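Local coordinates for ATP:cob(I)alamin adenosyltransferase, putative (Burkholderia thailandensis, PDB 2ZHZ), which probably transfers the adenosyl group of ATP to the cobalt of cobalamin, making adenosylcobalamin and releasing triphosphate, and works as a homotrimer, at residues Gly16-Gly19 with Arg25-Lys28. Residues are numbered along the deposited sequence; the frame is centred on the assembly and turned at random.
Sequences GTTG and RVRK. With ATP (adenosine-5'-triphosphate), chain G.
Thr18 and Val26 form the hydrogen-bonded antiparallel pair of a small beta hairpin, joined by Thr18 N to Val26 O at 2.8 Å and Val26 N to Thr18 O at 2.9 Å, while just beyond the strands Lys28 N gives one more backbone bond to Gly16 O, 2.8 Å. Gly16 suits its place because, at its positive phi of 88°, a beta carbon would press on the preceding carbonyl oxygen. The two branched side chains of the central pair share one face of the hairpin, where Thr18 CG2 and Val26 CG2 meet at 4.0 Å and both residues lean on Ile33 of helix 31-50. Across the other face, Arg25 bends at its third torsion (chi3 80°) and reaches Thr17 OG1 side-on with two nitrogens, NH2 at 2.9 Å and NE at 3.1 Å. Arginine fits here because its flat group carries NE and NH2 side by side, able to grip one oxygen. The hydroxyl lies almost in the guanidinium plane, and the carbonyl carbon of Thr18 lies over one face, offset toward the rim. Asp15 also bonds to OG1, so this hydroxyl links the arginine to the turn before the strand.

The nucleotide is met by Thr18, Gly19 and Lys28. Thr18 turns OG1 away from its own amide (chi1 -171°) and donates to ATP O2B at 3.1 Å; threonine thus offers a methyl to Val26 and a hydroxyl to the phosphate. The carbonyl of Gly19 accepts a bond from the ribose O3'. Lys28, extended beyond CG, runs past Gly16 O and brings NZ to 2.7 Å from ATP O1B. A long side chain ending in a triple donor suits this place, since NZ also bonds to Gly13 O and forms a salt bridge with Glu132 of the second subunit; the hairpin thus presents hydroxyl, carbonyl and ammonium groups to one ATP held between two subunits of the trimer.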
# COMPACT_ATOMS: atom_id res chain seq x y z
N GLY B 16 -10.93 8.83 18.01
CA GLY B 16 -9.96 7.77 17.80
C GLY B 16 -10.47 6.36 17.99
O GLY B 16 -9.69 5.41 17.95
N THR B 17 -11.77 6.21 18.23
CA THR B 17 -12.35 4.89 18.41
C THR B 17 -13.35 4.63 17.29
O THR B 17 -13.76 5.56 16.59
CB THR B 17 -13.08 4.74 19.79
OG1 THR B 17 -14.27 5.52 19.80
CG2 THR B 17 -12.18 5.19 20.91
N THR B 18 -13.72 3.37 17.12
CA THR B 18 -14.69 3.00 16.10
C THR B 18 -15.49 1.80 16.61
O THR B 18 -15.14 1.20 17.63
CB THR B 18 -14.00 2.63 14.77
OG1 THR B 18 -14.98 2.48 13.74
CG2 THR B 18 -13.21 1.34 14.91
N GLY B 19 -16.58 1.47 15.93
CA GLY B 19 -17.40 0.36 16.37
C GLY B 19 -17.30 -0.87 15.49
O GLY B 19 -17.03 -0.76 14.29
N ARG B 25 -16.96 -1.30 20.89
CA ARG B 25 -16.09 -0.23 20.43
C ARG B 25 -14.63 -0.56 20.70
O ARG B 25 -14.31 -1.17 21.72
CB ARG B 25 -16.41 1.09 21.12
CG ARG B 25 -17.70 1.74 20.68
CD ARG B 25 -17.71 3.21 21.07
NE ARG B 25 -16.94 4.03 20.14
CZ ARG B 25 -17.25 4.21 18.86
NH1 ARG B 25 -18.33 3.61 18.35
NH2 ARG B 25 -16.51 4.99 18.10
N VAL B 26 -13.77 -0.14 19.79
CA VAL B 26 -12.34 -0.37 19.93
C VAL B 26 -11.59 0.84 19.42
O VAL B 26 -12.14 1.63 18.64
CB VAL B 26 -11.89 -1.61 19.13
CG1 VAL B 26 -12.59 -2.86 19.67
CG2 VAL B 26 -12.22 -1.42 17.66
N ARG B 27 -10.35 1.01 19.86
CA ARG B 27 -9.54 2.13 19.41
C ARG B 27 -9.13 1.80 17.98
O ARG B 27 -8.97 0.63 17.64
CB ARG B 27 -8.32 2.32 20.31
CG ARG B 27 -7.76 3.73 20.29
CD ARG B 27 -6.84 3.97 21.48
NE ARG B 27 -5.59 3.24 21.36
CZ ARG B 27 -4.70 3.13 22.33
NH1 ARG B 27 -4.92 3.71 23.51
NH2 ARG B 27 -3.57 2.46 22.13
N LYS B 28 -8.96 2.81 17.14
CA LYS B 28 -8.61 2.57 15.75
C LYS B 28 -7.27 1.90 15.49
O LYS B 28 -7.03 1.42 14.38
CB LYS B 28 -8.74 3.87 14.95
CG LYS B 28 -10.20 4.21 14.67
CD LYS B 28 -10.38 5.58 14.05
CE LYS B 28 -11.85 5.81 13.72
NZ LYS B 28 -12.10 7.14 13.12
PG ATP G . -16.99 8.58 11.40
O1G ATP G . -16.14 9.35 12.38
O2G ATP G . -18.42 9.04 11.33
O3G ATP G . -16.43 8.61 10.00
PB ATP G . -15.77 6.01 12.18
O1B ATP G . -14.47 6.70 11.91
O2B ATP G . -15.92 5.39 13.55
O3B ATP G . -17.05 7.01 11.91
PA ATP G . -16.00 4.99 9.45
O1A ATP G . -14.76 5.70 9.02
O2A ATP G . -17.36 5.51 9.02
O3A ATP G . -16.02 4.81 11.09
O5' ATP G . -15.83 3.48 8.94
C5' ATP G . -16.81 2.49 9.22
C4' ATP G . -16.16 1.13 9.47
O4' ATP G . -14.79 1.06 9.03
C3' ATP G . -16.20 0.75 10.94
O3' ATP G . -17.08 -0.37 11.16
C2' ATP G . -14.76 0.45 11.34
O2' ATP G . -14.64 -0.90 11.84
C1' ATP G . -13.91 0.67 10.09
N9 ATP G . -12.84 1.71 10.31
C8 ATP G . -13.02 2.95 10.83
N7 ATP G . -11.85 3.65 10.89
C5 ATP G . -10.89 2.85 10.39
C6 ATP G . -9.41 2.96 10.16
N6 ATP G . -8.73 4.10 10.48
N1 ATP G . -8.76 1.87 9.61
C2 ATP G . -9.42 0.72 9.28
N3 ATP G . -10.77 0.56 9.46
C4 ATP G . -11.54 1.57 10.01